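Local coordinates for RagB/SusD family nutrient uptake outer membrane protein (Bacteroides thetaiotaomicron, PDB 7KV2) that probably binds beta-glucan as a SusD-family surface protein of the outer membrane, serving nutrient uptake by this gut bacterium, at residues A[38-43]-A[47-52]; A[330-335]-A[341-346]. All coordinates share one frame; numbering follows the deposited sequence.

Interaction 1. Residues A[38-43]-A[47-52]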
loop_
_atom_site.group_PDB
_atom_site.type_symbol
_atom_site.label_atom_id
_atom_site.label_comp_id
_atom_site.label_asym_id
_atom_site.label_seq_id
_atom_site.Cartn_x
_atom_site.Cartn_y
_atom_site.Cartn_z
ATOM N N THR A 38 -13.635 -12.331 -31.796
ATOM C CA THR A 38 -12.652 -12.685 -32.856
ATOM C C THR A 38 -11.232 -12.421 -32.315
ATOM O O THR A 38 -10.443 -13.396 -32.180
ATOM C CB THR A 38 -13.005 -11.942 -34.157
ATOM N N TYR A 39 -10.974 -11.165 -31.931
ATOM C CA TYR A 39 -9.659 -10.563 -31.560
ATOM C C TYR A 39 -8.961 -11.333 -30.424
ATOM O O TYR A 39 -7.773 -11.684 -30.574
ATOM C CB TYR A 39 -9.868 -9.101 -31.159
ATOM C CG TYR A 39 -8.587 -8.334 -30.991
ATOM C CD1 TYR A 39 -8.012 -7.688 -32.069
ATOM C CD2 TYR A 39 -7.940 -8.263 -29.767
ATOM C CE1 TYR A 39 -6.828 -6.981 -31.943
ATOM C CE2 TYR A 39 -6.755 -7.558 -29.620
ATOM C CZ TYR A 39 -6.200 -6.913 -30.712
ATOM O OH TYR A 39 -5.034 -6.221 -30.607
ATOM N N PHE A 40 -9.675 -11.643 -29.339
ATOM C CA PHE A 40 -9.084 -12.235 -28.109
ATOM C C PHE A 40 -9.111 -13.773 -28.211
ATOM O O PHE A 40 -9.195 -14.459 -27.164
ATOM C CB PHE A 40 -9.737 -11.582 -26.883
ATOM C CG PHE A 40 -9.360 -10.125 -26.710
ATOM C CD1 PHE A 40 -8.046 -9.763 -26.426
ATOM C CD2 PHE A 40 -10.296 -9.114 -26.846
ATOM C CE1 PHE A 40 -7.681 -8.430 -26.267
ATOM C CE2 PHE A 40 -9.930 -7.781 -26.691
ATOM C CZ PHE A 40 -8.625 -7.440 -26.399
ATOM N N THR A 41 -8.930 -14.301 -29.431
ATOM C CA THR A 41 -8.898 -15.753 -29.756
ATOM C C THR A 41 -7.440 -16.223 -29.838
ATOM O O THR A 41 -7.231 -17.441 -29.675
ATOM C CB THR A 41 -9.693 -16.058 -31.042
ATOM N N THR A 42 -6.476 -15.319 -30.103
ATOM C CA THR A 42 -5.032 -15.658 -30.270
ATOM C C THR A 42 -4.203 -15.363 -29.004
ATOM O O THR A 42 -4.449 -14.353 -28.313
ATOM C CB THR A 42 -4.364 -14.915 -31.437
ATOM O OG1 THR A 42 -4.012 -13.607 -30.987
ATOM C CG2 THR A 42 -5.222 -14.856 -32.684
ATOM N N ASP A 43 -3.185 -16.188 -28.779
ATOM C CA ASP A 43 -2.219 -16.076 -27.660
ATOM C C ASP A 43 -1.657 -14.653 -27.595
ATOM O O ASP A 43 -1.477 -14.125 -26.465
ATOM C CB ASP A 43 -1.097 -17.103 -27.821
ATOM C CG ASP A 43 0.015 -16.920 -26.806
ATOM O OD1 ASP A 43 -0.107 -17.493 -25.699
ATOM O OD2 ASP A 43 0.955 -16.157 -27.112
ATOM N N GLN A 47 -2.166 -12.153 -24.314
ATOM C CA GLN A 47 -1.004 -11.483 -23.652
ATOM C C GLN A 47 -1.296 -9.992 -23.469
ATOM O O GLN A 47 -0.967 -9.459 -22.395
ATOM C CB GLN A 47 0.294 -11.705 -24.437
ATOM C CG GLN A 47 0.792 -13.138 -24.327
ATOM C CD GLN A 47 2.193 -13.318 -24.847
ATOM O OE1 GLN A 47 3.158 -12.986 -24.176
ATOM N NE2 GLN A 47 2.309 -13.866 -26.045
ATOM N N GLU A 48 -1.891 -9.328 -24.459
ATOM C CA GLU A 48 -2.229 -7.889 -24.335
ATOM C C GLU A 48 -3.290 -7.695 -23.241
ATOM O O GLU A 48 -3.192 -6.693 -22.490
ATOM C CB GLU A 48 -2.701 -7.322 -25.669
ATOM C CG GLU A 48 -1.611 -7.285 -26.718
ATOM C CD GLU A 48 -2.157 -6.899 -28.079
ATOM O OE1 GLU A 48 -3.380 -6.627 -28.157
ATOM O OE2 GLU A 48 -1.378 -6.904 -29.048
ATOM N N ALA A 49 -4.263 -8.596 -23.154
ATOM C CA ALA A 49 -5.297 -8.627 -22.085
ATOM C C ALA A 49 -4.665 -8.866 -20.700
ATOM O O ALA A 49 -5.155 -8.283 -19.700
ATOM C CB ALA A 49 -6.314 -9.702 -22.364
ATOM N N VAL A 50 -3.682 -9.754 -20.602
ATOM C CA VAL A 50 -2.989 -10.021 -19.309
ATOM C C VAL A 50 -2.296 -8.714 -18.876
ATOM O O VAL A 50 -2.508 -8.288 -17.738
ATOM C CB VAL A 50 -2.032 -11.224 -19.386
ATOM C CG1 VAL A 50 -1.247 -11.399 -18.088
ATOM C CG2 VAL A 50 -2.789 -12.512 -19.706
ATOM N N VAL A 51 -1.558 -8.061 -19.771
ATOM C CA VAL A 51 -0.916 -6.750 -19.478
ATOM C C VAL A 51 -1.998 -5.773 -19.017
ATOM O O VAL A 51 -1.818 -5.147 -17.951
ATOM C CB VAL A 51 -0.110 -6.226 -20.677
ATOM C CG1 VAL A 51 0.400 -4.814 -20.437
ATOM C CG2 VAL A 51 1.041 -7.165 -21.020
ATOM N N ALA A 52 -3.122 -5.678 -19.730
ATOM C CA ALA A 52 -4.208 -4.747 -19.353
ATOM C C ALA A 52 -4.711 -5.035 -17.928
ATOM O O ALA A 52 -5.102 -4.070 -17.251
ATOM C CB ALA A 52 -5.336 -4.803 -20.347
#
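Gln47 reaches back over the first turn of helix 43-53 to Asp43. Its CB lies 3.6 Å from Asp43 O, and CG, set beside the backbone N (chi1 -71°), packs closer against the same oxygen. The extended chain then carries CD to 3.8 Å from Asp43 OD2, and at the tip NE2 gives OD2 a weak, bent hydrogen bond of 2.9 Å, amide and carboxylate planes 55° apart. The main chain makes a straighter i to i+4 bond, Gln47 N to Asp43 O at 3.0 Å. Asp43 OD1 is hydrogen-bonded to Tyr143 of helix 137-162. An alanine in place of Gln47 would probably leave OD2 without its amide partner and strip the CG packing from Asp43 O. Farther along, Tyr39 OH donates to the syn lone pair of Glu48 OE1, 3.0 Å away in the plane of the ring. Phe40 CE1 touches Ala49 CB at 4.3 Å, while Tyr39 CD2 sits 3.4 Å over the centre of the Phe40 ring. The chemistry is that of a mostly polar surface contact: next to the N-cap Thr42, whose OG1 bonds to His45 N, a carboxylate is shared between two partners, and a phenol ties the incoming chain to the second turn.

Interaction 2. Residues A[330-335]-A[341-346]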
loop_
_atom_site.group_PDB
_atom_site.type_symbol
_atom_site.label_atom_id
_atom_site.label_comp_id
_atom_site.label_asym_id
_atom_site.label_seq_id
_atom_site.Cartn_x
_atom_site.Cartn_y
_atom_site.Cartn_z
ATOM N N GLU A 330 9.084 11.359 17.418
ATOM C CA GLU A 330 9.519 11.172 18.834
ATOM C C GLU A 330 9.546 9.707 19.266
ATOM O O GLU A 330 10.233 9.442 20.235
ATOM C CB GLU A 330 8.586 11.929 19.783
ATOM C CG GLU A 330 8.678 13.409 19.590
ATOM C CD GLU A 330 7.760 14.226 20.494
ATOM O OE1 GLU A 330 6.689 13.697 20.912
ATOM O OE2 GLU A 330 8.101 15.416 20.690
ATOM N N ARG A 331 8.883 8.767 18.579
ATOM C CA ARG A 331 8.836 7.357 19.051
ATOM C C ARG A 331 10.148 6.652 18.684
ATOM O O ARG A 331 10.463 5.641 19.347
ATOM C CB ARG A 331 7.547 6.658 18.597
ATOM C CG ARG A 331 7.605 5.797 17.342
ATOM C CD ARG A 331 6.342 4.932 17.137
ATOM N NE ARG A 331 5.113 5.746 17.235
ATOM C CZ ARG A 331 4.431 6.252 16.188
ATOM N NH1 ARG A 331 4.843 6.053 14.944
ATOM N NH2 ARG A 331 3.333 6.960 16.391
ATOM N N TYR A 332 10.945 7.202 17.761
ATOM C CA TYR A 332 12.246 6.641 17.321
ATOM C C TYR A 332 13.384 6.999 18.278
ATOM O O TYR A 332 13.491 8.156 18.697
ATOM C CB TYR A 332 12.637 7.144 15.920
ATOM C CG TYR A 332 11.766 6.568 14.832
ATOM C CD1 TYR A 332 11.947 5.268 14.363
ATOM C CD2 TYR A 332 10.664 7.278 14.358
ATOM C CE1 TYR A 332 11.109 4.723 13.383
ATOM C CE2 TYR A 332 9.852 6.752 13.370
ATOM C CZ TYR A 332 10.043 5.455 12.895
ATOM O OH TYR A 332 9.166 4.910 11.965
ATOM N N SER A 333 14.266 6.034 18.502
ATOM C CA SER A 333 15.627 6.268 19.047
ATOM C C SER A 333 16.448 7.112 18.051
ATOM O O SER A 333 16.218 7.026 16.828
ATOM C CB SER A 333 16.231 4.939 19.419
ATOM O OG SER A 333 17.631 5.009 19.481
ATOM N N ASN A 334 17.345 7.978 18.555
ATOM C CA ASN A 334 18.255 8.875 17.782
ATOM C C ASN A 334 19.098 8.123 16.735
ATOM O O ASN A 334 19.481 8.734 15.722
ATOM C CB ASN A 334 19.301 9.565 18.685
ATOM C CG ASN A 334 18.701 10.649 19.540
ATOM O OD1 ASN A 334 17.864 11.424 19.071
ATOM N ND2 ASN A 334 19.103 10.687 20.799
ATOM N N ASN A 335 19.415 6.873 16.982
ATOM C CA ASN A 335 20.274 6.071 16.068
ATOM C C ASN A 335 19.419 5.098 15.233
ATOM O O ASN A 335 20.021 4.271 14.525
ATOM C CB ASN A 335 21.323 5.298 16.855
ATOM C CG ASN A 335 20.644 4.376 17.835
ATOM O OD1 ASN A 335 19.701 4.791 18.501
ATOM N ND2 ASN A 335 21.094 3.147 17.903
ATOM N N ALA A 341 14.530 8.631 7.646
ATOM C CA ALA A 341 14.091 8.081 6.354
ATOM C C ALA A 341 12.559 8.163 6.265
ATOM O O ALA A 341 12.022 8.030 5.151
ATOM C CB ALA A 341 14.518 6.661 6.191
ATOM N N THR A 342 11.908 8.269 7.419
ATOM C CA THR A 342 10.422 8.351 7.530
ATOM C C THR A 342 10.004 9.813 7.623
ATOM O O THR A 342 8.980 10.193 6.975
ATOM C CB THR A 342 9.889 7.544 8.721
ATOM O OG1 THR A 342 10.250 6.171 8.515
ATOM C CG2 THR A 342 8.400 7.701 8.921
ATOM N N CYS A 343 10.678 10.594 8.458
ATOM C CA CYS A 343 10.217 11.940 8.902
ATOM C C CYS A 343 11.211 12.976 8.376
ATOM O O CYS A 343 12.299 13.067 8.909
ATOM C CB CYS A 343 10.165 12.017 10.422
ATOM S SG CYS A 343 9.338 10.650 11.255
ATOM N N TRP A 344 10.851 13.724 7.338
ATOM C CA TRP A 344 11.714 14.773 6.761
ATOM C C TRP A 344 11.320 16.066 7.465
ATOM O O TRP A 344 10.155 16.440 7.399
ATOM C CB TRP A 344 11.588 14.855 5.239
ATOM C CG TRP A 344 12.276 16.054 4.675
ATOM C CD1 TRP A 344 13.598 16.385 4.806
ATOM C CD2 TRP A 344 11.679 17.094 3.896
ATOM N NE1 TRP A 344 13.864 17.554 4.140
ATOM C CE2 TRP A 344 12.704 17.999 3.552
ATOM C CE3 TRP A 344 10.397 17.308 3.381
ATOM C CZ2 TRP A 344 12.457 19.165 2.836
ATOM C CZ3 TRP A 344 10.172 18.431 2.613
ATOM C CH2 TRP A 344 11.186 19.350 2.348
ATOM N N ASN A 345 12.245 16.639 8.236
ATOM C CA ASN A 345 12.011 17.873 9.017
ATOM C C ASN A 345 12.183 19.073 8.088
ATOM O O ASN A 345 13.264 19.766 8.106
ATOM C CB ASN A 345 12.939 17.905 10.236
ATOM C CG ASN A 345 12.494 18.906 11.277
ATOM O OD1 ASN A 345 11.695 19.793 10.993
ATOM N ND2 ASN A 345 12.986 18.725 12.499
ATOM N N ALA A 346 11.156 19.348 7.297
ATOM C CA ALA A 346 11.129 20.452 6.330
ATOM C C ALA A 346 11.393 21.764 7.055
ATOM O O ALA A 346 12.125 22.612 6.484
ATOM C CB ALA A 346 9.800 20.508 5.631
#
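Tyr332 OH, the polar tip of this buried contact, is hydrogen-bonded to the backbone carbonyl Leu455 O near the end of helix 446-456. Thr342 OG1 stands 3.8 Å from Tyr332 OH and makes its own hydrogen bond to Arg338 O, one turn back in helix 337-342. Each hydroxyl thus has a main-chain carbonyl to bond to, and no hydrogen bond joins the two segments. What remains between them is packing. Tyr332 sits in the loop after helix 326-331, its CB pointing toward 341-346. With CG anti to the carbonyl carbon (chi1 -70°), its side chain crosses that of Thr342 at about a right angle. Thr342 OG1 approaches the ring obliquely, as does Cys343 SG, which comes to 4.5 Å from Tyr332 CE2. Arg338 and Arg339 of helix 337-342 and Val458 also touch the tyrosine. Cys343 is where the chain leaves the helix and enters strand 343-345, paired antiparallel with 373-375, and its side chain rests on Phe373 as well. The ring therefore bridges a helix-to-strand junction and the end of another helix: Thr342 and Cys343 pack obliquely against it, while its bond to Leu455 O satisfies the polar tip of a buried side chain.

In the fold
Interaction 1 comes first, at the start of the modelled chain, and closes long before interaction 2 opens. They lie on opposite sides of the chain's centre, their centres about 48 Å apart and their nearest atoms about 30 Å, and share no helix or strand. Residues 38-52 form a surface contact where the chain enters helix 43-53, beside helices 110-130 and 137-162. Interaction 2 is buried, where the loop after helix 326-331 packs on the junction of helix 337-342 and strand 343-345, which pairs with 373-375. The two belong to different parts of the SusD architecture, both related to tetratricopeptide repeats. Neither includes a sodium ligand; both are local packing in a fold whose regular structure is mainly helix.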